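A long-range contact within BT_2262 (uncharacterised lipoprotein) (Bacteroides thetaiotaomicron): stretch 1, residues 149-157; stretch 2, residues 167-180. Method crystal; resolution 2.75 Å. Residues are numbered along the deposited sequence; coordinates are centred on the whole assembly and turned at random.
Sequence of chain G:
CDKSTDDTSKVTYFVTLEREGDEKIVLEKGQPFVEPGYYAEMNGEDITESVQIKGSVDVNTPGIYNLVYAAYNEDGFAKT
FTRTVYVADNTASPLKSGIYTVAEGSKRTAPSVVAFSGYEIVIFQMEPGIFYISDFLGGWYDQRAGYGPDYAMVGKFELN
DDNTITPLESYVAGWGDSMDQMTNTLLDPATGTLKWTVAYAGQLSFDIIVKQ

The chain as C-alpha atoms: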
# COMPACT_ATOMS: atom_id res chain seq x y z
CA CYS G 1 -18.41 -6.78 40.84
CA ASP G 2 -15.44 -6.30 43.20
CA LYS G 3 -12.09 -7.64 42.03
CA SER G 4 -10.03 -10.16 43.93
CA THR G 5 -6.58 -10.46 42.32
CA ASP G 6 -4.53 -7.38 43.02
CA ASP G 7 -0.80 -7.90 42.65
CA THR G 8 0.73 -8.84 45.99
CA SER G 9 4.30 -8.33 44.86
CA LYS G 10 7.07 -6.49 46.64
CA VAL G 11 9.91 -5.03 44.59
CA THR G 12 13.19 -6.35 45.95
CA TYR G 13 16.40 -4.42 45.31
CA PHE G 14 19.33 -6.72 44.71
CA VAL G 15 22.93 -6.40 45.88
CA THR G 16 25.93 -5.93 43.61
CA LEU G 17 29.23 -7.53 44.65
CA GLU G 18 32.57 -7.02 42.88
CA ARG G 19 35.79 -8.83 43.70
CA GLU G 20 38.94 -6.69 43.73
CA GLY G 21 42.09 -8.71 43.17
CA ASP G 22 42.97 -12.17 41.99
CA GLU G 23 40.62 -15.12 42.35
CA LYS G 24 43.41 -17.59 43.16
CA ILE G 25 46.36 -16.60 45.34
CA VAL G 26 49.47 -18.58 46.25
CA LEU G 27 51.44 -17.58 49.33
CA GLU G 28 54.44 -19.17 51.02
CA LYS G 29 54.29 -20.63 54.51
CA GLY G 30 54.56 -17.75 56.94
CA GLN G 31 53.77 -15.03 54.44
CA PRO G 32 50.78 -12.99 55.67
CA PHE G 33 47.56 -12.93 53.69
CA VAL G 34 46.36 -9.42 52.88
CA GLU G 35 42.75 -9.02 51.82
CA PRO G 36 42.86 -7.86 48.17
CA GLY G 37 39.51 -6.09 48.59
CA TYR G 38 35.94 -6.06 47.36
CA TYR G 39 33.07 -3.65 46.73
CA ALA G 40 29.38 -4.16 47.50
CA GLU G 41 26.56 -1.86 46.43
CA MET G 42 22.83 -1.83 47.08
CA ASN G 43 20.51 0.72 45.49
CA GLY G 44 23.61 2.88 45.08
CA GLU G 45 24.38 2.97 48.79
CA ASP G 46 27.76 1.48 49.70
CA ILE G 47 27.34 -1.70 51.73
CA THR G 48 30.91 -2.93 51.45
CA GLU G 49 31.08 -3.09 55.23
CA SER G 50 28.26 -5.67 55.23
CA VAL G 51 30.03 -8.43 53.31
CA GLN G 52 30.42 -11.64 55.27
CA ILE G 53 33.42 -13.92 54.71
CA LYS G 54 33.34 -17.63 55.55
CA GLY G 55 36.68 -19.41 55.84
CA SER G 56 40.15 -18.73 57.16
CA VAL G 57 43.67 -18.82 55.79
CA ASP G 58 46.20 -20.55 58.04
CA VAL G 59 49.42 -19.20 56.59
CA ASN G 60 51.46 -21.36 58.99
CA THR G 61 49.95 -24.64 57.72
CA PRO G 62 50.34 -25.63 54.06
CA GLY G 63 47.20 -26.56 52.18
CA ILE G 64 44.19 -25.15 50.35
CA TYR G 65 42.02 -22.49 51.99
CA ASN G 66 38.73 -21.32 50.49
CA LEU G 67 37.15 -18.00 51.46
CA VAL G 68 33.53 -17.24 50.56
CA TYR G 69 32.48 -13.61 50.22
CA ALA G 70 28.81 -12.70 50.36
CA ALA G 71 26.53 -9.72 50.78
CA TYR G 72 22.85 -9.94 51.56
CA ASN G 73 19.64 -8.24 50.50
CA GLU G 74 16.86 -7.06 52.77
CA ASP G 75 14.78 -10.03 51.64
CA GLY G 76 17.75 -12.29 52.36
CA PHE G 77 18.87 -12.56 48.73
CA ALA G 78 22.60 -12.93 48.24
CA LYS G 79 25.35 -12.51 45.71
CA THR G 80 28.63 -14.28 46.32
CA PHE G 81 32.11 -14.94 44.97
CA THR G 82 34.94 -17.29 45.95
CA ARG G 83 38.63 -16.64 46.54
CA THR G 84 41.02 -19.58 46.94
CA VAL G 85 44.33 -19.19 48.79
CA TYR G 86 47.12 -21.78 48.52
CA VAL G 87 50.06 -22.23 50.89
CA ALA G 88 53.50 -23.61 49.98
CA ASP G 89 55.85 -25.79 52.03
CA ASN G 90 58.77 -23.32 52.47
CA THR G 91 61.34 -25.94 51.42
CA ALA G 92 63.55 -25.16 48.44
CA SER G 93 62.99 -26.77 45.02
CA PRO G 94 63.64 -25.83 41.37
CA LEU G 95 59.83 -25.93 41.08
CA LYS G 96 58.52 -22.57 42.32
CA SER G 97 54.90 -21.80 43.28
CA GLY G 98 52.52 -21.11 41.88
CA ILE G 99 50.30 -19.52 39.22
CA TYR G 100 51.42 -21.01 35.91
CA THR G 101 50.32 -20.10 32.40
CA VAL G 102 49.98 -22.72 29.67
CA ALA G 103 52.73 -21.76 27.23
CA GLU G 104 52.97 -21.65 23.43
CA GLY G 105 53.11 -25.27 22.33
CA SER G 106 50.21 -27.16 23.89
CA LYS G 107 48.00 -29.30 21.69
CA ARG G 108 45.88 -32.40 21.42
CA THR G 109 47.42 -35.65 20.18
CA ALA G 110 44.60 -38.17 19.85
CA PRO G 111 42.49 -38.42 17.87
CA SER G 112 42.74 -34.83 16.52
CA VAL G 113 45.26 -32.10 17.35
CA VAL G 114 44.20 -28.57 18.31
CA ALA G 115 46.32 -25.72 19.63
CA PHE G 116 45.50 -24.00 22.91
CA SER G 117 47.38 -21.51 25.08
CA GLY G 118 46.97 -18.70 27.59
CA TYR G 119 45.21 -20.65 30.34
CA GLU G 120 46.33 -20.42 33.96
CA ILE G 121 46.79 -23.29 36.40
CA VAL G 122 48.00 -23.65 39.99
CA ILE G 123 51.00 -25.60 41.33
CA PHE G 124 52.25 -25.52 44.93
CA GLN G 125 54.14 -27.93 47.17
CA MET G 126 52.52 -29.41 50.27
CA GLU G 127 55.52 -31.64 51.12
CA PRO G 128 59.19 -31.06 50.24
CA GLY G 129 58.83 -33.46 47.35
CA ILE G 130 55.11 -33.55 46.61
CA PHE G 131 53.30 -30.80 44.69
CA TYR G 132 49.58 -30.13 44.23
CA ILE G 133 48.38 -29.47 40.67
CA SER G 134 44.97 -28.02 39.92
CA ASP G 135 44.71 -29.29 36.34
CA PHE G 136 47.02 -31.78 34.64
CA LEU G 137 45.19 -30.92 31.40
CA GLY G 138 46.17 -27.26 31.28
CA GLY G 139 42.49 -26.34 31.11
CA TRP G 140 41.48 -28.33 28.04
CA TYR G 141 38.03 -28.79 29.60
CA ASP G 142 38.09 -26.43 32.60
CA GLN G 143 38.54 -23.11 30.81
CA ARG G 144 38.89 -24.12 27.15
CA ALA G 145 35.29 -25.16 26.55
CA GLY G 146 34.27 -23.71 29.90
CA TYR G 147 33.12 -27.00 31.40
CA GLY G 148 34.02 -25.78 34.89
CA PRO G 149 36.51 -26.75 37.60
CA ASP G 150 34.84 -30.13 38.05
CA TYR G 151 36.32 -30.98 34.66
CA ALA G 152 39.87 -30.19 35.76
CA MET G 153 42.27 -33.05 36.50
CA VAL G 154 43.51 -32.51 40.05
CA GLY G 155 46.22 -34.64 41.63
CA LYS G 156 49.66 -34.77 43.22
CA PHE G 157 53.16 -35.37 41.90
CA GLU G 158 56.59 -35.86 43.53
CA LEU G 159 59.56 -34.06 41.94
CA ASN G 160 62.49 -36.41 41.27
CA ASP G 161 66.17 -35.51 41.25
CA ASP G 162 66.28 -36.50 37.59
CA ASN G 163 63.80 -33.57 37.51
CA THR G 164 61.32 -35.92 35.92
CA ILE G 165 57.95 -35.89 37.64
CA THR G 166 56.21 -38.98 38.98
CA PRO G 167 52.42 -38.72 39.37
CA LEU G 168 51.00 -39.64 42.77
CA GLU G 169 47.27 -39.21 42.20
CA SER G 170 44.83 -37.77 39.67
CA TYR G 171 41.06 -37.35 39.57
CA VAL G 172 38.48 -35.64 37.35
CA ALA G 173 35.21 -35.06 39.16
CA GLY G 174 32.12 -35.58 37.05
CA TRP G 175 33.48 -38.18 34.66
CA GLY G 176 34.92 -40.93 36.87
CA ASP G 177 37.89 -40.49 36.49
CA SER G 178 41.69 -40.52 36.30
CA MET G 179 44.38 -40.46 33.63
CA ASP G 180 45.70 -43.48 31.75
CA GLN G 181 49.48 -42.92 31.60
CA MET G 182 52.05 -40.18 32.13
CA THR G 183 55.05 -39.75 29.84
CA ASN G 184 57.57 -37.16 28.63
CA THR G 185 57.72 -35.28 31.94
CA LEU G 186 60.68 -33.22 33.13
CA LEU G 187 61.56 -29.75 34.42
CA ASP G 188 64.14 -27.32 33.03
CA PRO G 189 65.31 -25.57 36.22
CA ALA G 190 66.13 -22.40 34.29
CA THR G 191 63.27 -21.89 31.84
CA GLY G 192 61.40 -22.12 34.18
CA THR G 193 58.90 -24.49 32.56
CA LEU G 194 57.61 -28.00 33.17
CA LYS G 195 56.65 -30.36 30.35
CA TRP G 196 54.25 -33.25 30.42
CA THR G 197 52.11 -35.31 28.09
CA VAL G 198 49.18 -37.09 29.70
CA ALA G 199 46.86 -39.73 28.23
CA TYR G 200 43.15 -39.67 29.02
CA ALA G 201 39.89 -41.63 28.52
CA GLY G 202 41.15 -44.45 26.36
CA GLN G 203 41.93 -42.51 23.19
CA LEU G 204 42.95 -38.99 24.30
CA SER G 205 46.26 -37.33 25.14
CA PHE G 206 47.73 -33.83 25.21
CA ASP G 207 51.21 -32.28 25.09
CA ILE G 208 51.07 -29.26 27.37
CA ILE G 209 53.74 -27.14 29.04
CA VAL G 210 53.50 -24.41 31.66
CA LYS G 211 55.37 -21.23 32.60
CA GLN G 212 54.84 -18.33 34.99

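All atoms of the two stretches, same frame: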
# COMPACT_ATOMS: atom_id res chain seq x y z
N PRO G 149 35.39 -26.13 36.87
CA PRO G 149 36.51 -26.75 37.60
C PRO G 149 36.32 -28.23 37.80
O PRO G 149 37.32 -28.95 37.89
CB PRO G 149 36.52 -26.00 38.94
CG PRO G 149 35.62 -24.83 38.76
CD PRO G 149 34.62 -25.23 37.74
N ASP G 150 35.08 -28.70 37.89
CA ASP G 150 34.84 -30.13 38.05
C ASP G 150 35.55 -30.91 36.96
O ASP G 150 36.05 -32.02 37.19
CB ASP G 150 33.35 -30.43 38.04
CG ASP G 150 32.70 -30.10 39.35
OD1 ASP G 150 33.38 -30.17 40.38
OD2 ASP G 150 31.50 -29.76 39.35
N TYR G 151 35.62 -30.34 35.77
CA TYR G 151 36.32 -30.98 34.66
C TYR G 151 37.77 -30.52 34.55
O TYR G 151 38.27 -30.27 33.45
CB TYR G 151 35.56 -30.73 33.37
CG TYR G 151 34.13 -31.22 33.43
CD1 TYR G 151 33.13 -30.44 34.00
CD2 TYR G 151 33.78 -32.47 32.94
CE1 TYR G 151 31.83 -30.88 34.07
CE2 TYR G 151 32.48 -32.91 33.00
CZ TYR G 151 31.51 -32.11 33.57
OH TYR G 151 30.21 -32.55 33.64
N ALA G 152 38.44 -30.38 35.69
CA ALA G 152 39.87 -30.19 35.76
C ALA G 152 40.48 -31.41 36.45
O ALA G 152 39.86 -31.98 37.35
CB ALA G 152 40.23 -28.93 36.53
N MET G 153 41.68 -31.80 36.03
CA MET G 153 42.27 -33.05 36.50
C MET G 153 43.23 -32.75 37.65
O MET G 153 44.42 -32.52 37.45
CB MET G 153 42.98 -33.76 35.37
CG MET G 153 43.49 -35.13 35.74
SD MET G 153 44.13 -36.01 34.33
CE MET G 153 45.74 -36.43 34.97
N VAL G 154 42.71 -32.79 38.87
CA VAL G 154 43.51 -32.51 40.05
C VAL G 154 44.42 -33.70 40.33
O VAL G 154 44.27 -34.75 39.71
CB VAL G 154 42.62 -32.19 41.27
CG1 VAL G 154 41.69 -31.05 40.94
CG2 VAL G 154 41.83 -33.41 41.67
N GLY G 155 45.36 -33.54 41.25
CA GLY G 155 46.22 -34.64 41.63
C GLY G 155 47.47 -34.13 42.32
O GLY G 155 47.62 -32.94 42.57
N LYS G 156 48.37 -35.07 42.61
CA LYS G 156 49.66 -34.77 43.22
C LYS G 156 50.78 -35.38 42.39
O LYS G 156 50.57 -36.34 41.64
CB LYS G 156 49.74 -35.29 44.66
CG LYS G 156 48.48 -35.06 45.48
CD LYS G 156 48.73 -35.19 46.98
CE LYS G 156 47.42 -35.33 47.74
NZ LYS G 156 47.40 -34.59 49.04
N PHE G 157 51.98 -34.81 42.53
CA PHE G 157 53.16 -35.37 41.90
C PHE G 157 54.39 -35.04 42.74
O PHE G 157 54.42 -34.03 43.45
CB PHE G 157 53.33 -34.87 40.45
CG PHE G 157 53.40 -33.38 40.30
CD1 PHE G 157 54.55 -32.69 40.62
CD2 PHE G 157 52.33 -32.66 39.80
CE1 PHE G 157 54.65 -31.33 40.45
CE2 PHE G 157 52.40 -31.29 39.64
CZ PHE G 157 53.56 -30.62 39.97
N PRO G 167 53.76 -39.08 38.90
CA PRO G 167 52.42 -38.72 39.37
C PRO G 167 52.00 -39.58 40.56
O PRO G 167 52.13 -40.80 40.53
CB PRO G 167 51.53 -38.99 38.16
CG PRO G 167 52.46 -39.26 37.03
CD PRO G 167 53.71 -39.77 37.61
N LEU G 168 51.48 -38.93 41.59
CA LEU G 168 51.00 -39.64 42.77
C LEU G 168 49.53 -40.00 42.63
O LEU G 168 49.13 -41.13 42.93
CB LEU G 168 51.21 -38.78 44.02
CG LEU G 168 52.58 -38.75 44.71
CD1 LEU G 168 52.82 -40.01 45.52
CD2 LEU G 168 53.68 -38.56 43.70
N GLU G 169 48.71 -39.06 42.18
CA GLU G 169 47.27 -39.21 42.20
C GLU G 169 46.69 -38.27 41.15
O GLU G 169 47.31 -37.26 40.81
CB GLU G 169 46.72 -38.91 43.60
CG GLU G 169 45.23 -38.64 43.72
CD GLU G 169 44.38 -39.90 43.76
OE1 GLU G 169 44.72 -40.87 43.05
OE2 GLU G 169 43.38 -39.92 44.50
N SER G 170 45.53 -38.64 40.60
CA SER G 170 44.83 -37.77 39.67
C SER G 170 43.35 -38.15 39.66
O SER G 170 43.00 -39.32 39.78
CB SER G 170 45.39 -37.88 38.25
OG SER G 170 44.67 -38.86 37.53
N TYR G 171 42.50 -37.14 39.49
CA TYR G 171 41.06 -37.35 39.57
C TYR G 171 40.32 -36.22 38.87
O TYR G 171 40.60 -35.05 39.13
CB TYR G 171 40.62 -37.44 41.03
CG TYR G 171 39.18 -37.81 41.20
CD1 TYR G 171 38.75 -39.11 40.99
CD2 TYR G 171 38.24 -36.87 41.58
CE1 TYR G 171 37.43 -39.46 41.14
CE2 TYR G 171 36.91 -37.21 41.74
CZ TYR G 171 36.51 -38.51 41.52
OH TYR G 171 35.20 -38.86 41.67
N VAL G 172 39.38 -36.59 38.00
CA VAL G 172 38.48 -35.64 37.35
C VAL G 172 37.08 -35.88 37.89
O VAL G 172 36.48 -36.93 37.62
CB VAL G 172 38.50 -35.78 35.83
CG1 VAL G 172 37.45 -34.87 35.21
CG2 VAL G 172 39.85 -35.46 35.28
N ALA G 173 36.56 -34.93 38.64
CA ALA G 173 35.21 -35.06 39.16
C ALA G 173 34.21 -34.87 38.04
O ALA G 173 34.37 -34.00 37.18
CB ALA G 173 34.97 -34.05 40.28
N GLY G 174 33.18 -35.71 38.02
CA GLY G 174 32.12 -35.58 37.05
C GLY G 174 32.24 -36.49 35.86
O GLY G 174 31.31 -36.54 35.04
N TRP G 175 33.35 -37.21 35.72
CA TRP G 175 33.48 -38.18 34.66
C TRP G 175 33.92 -39.55 35.14
O TRP G 175 33.80 -40.51 34.37
CB TRP G 175 34.46 -37.69 33.58
CG TRP G 175 33.78 -37.04 32.41
CD1 TRP G 175 32.50 -37.24 31.99
CD2 TRP G 175 34.35 -36.10 31.50
NE1 TRP G 175 32.23 -36.48 30.89
CE2 TRP G 175 33.36 -35.76 30.56
CE3 TRP G 175 35.61 -35.50 31.39
CZ2 TRP G 175 33.58 -34.86 29.53
CZ3 TRP G 175 35.83 -34.60 30.36
CH2 TRP G 175 34.82 -34.29 29.45
N GLY G 176 34.39 -39.67 36.37
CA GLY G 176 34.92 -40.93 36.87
C GLY G 176 35.88 -40.63 38.01
O GLY G 176 35.45 -40.69 39.16
N ASP G 177 37.15 -40.32 37.75
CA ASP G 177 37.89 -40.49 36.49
C ASP G 177 39.33 -40.11 36.76
O ASP G 177 39.59 -39.16 37.49
CB ASP G 177 37.37 -39.62 35.35
CG ASP G 177 37.65 -40.22 33.99
OD1 ASP G 177 37.96 -41.43 33.94
OD2 ASP G 177 37.55 -39.50 32.98
N SER G 178 40.27 -40.83 36.16
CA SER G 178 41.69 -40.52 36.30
C SER G 178 42.37 -40.76 34.96
O SER G 178 41.79 -41.33 34.03
CB SER G 178 42.34 -41.35 37.40
OG SER G 178 41.46 -41.53 38.49
N MET G 179 43.63 -40.34 34.87
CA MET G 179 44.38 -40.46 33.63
C MET G 179 44.77 -41.91 33.37
O MET G 179 44.71 -42.78 34.25
CB MET G 179 45.64 -39.61 33.68
CG MET G 179 46.54 -40.02 34.81
SD MET G 179 48.15 -39.25 34.73
CE MET G 179 48.94 -40.10 36.09
N ASP G 180 45.21 -42.16 32.14
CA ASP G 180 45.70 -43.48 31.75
C ASP G 180 47.19 -43.62 32.09
O ASP G 180 47.56 -44.41 32.96
CB ASP G 180 45.44 -43.72 30.26
CG ASP G 180 44.00 -44.09 29.98
OD1 ASP G 180 43.41 -44.81 30.81
OD2 ASP G 180 43.47 -43.67 28.94

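The antiparallel pairing of strand 154-157 with strand 167-171 is broken by a beta bulge, at which the carbonyl of Lys-156 serves two successive amides of the partner strand. Leu-168 N donates to Lys-156 O at 2.7 Å, and Glu-169 N makes a second, weak hydrogen bond to Lys-156 O at 3.3 Å. The extra residue is Leu-168, whose phi/psi of -90/-45 departs from the extended values around it; the register shifts by one, so that Phe-157 lies across from Pro-167. The CA-to-CB bond of Leu-168 points toward the other strand, and its CD2 comes within 3.7 Å of Phe-157 CA, while its CB lies 3.8 Å from Lys-156 CB.

Before the bulge the ladder is regular, the two strand axes running at 179°. Lys-156 N donates to Glu-169 O at 3.0 Å, and Tyr-171 N to Val-154 O, also at 3.0 Å. The reciprocal bond from Val-154 N to Tyr-171 O, 3.1 Å long, is weak, its angle at the hydrogen being only 132°. Val-154, Lys-156, Glu-169 and Tyr-171 direct their CA-to-CB bonds to one face of the sheet, where Val-154 CG2 approaches Tyr-171 CB at 4.3 Å; Ser-170, Phe-157 and Pro-167 use the other.

Between the hydrogen-bonded pairs, Gly-155 sits opposite Ser-170 with the two CA atoms 3.9 Å apart. So close a pass suits a residue without a side chain: an ideal CB on Gly-155 would lie 2.0 Å from Glu-169 O and 3.0 Å from Ser-170 CA, and its phi/psi of 161/-175 by itself calls for glycine. The proximity also brings CA-H groups onto carbonyls, Gly-155 CA lying 3.0 Å from Glu-169 O and Ser-170 CA 3.1 Å from Val-154 O.

Beyond the ladder, apolar side chains take over. Met-153, buried, extends with chi1 and chi2 both t; its CB packs 3.6 Å from Val-172 CG2, while its CE reaches 3.4 Å from Met-179 CB and 3.6 Å from Ser-170 CB. Hydrogen bonds within the second stretch hold the returning segment near the strand: Met-179 N donates to Ser-170 OG at 3.2 Å, Ser-178 OG to Ser-170 O at 3.0 Å, and Val-172 N to Asp-177 O at 2.6 Å. The peptide bond preceding Asp-177 is cis.

Farther along, Tyr-151 turns its ring edge toward the face of Trp-175. The ring of Tyr-151 and the six-membered ring of Trp-175 have centroids 5.0 Å apart and planes at 81°, with Tyr-151 CE2 3.9 Å from Trp-175 CE2. Nearby, Asp-150 O and Ala-173 O are only 2.6 Å apart; both are acceptors, so this close approach is not a hydrogen bond. Together the two stretches bury 746 Å², counting both sides.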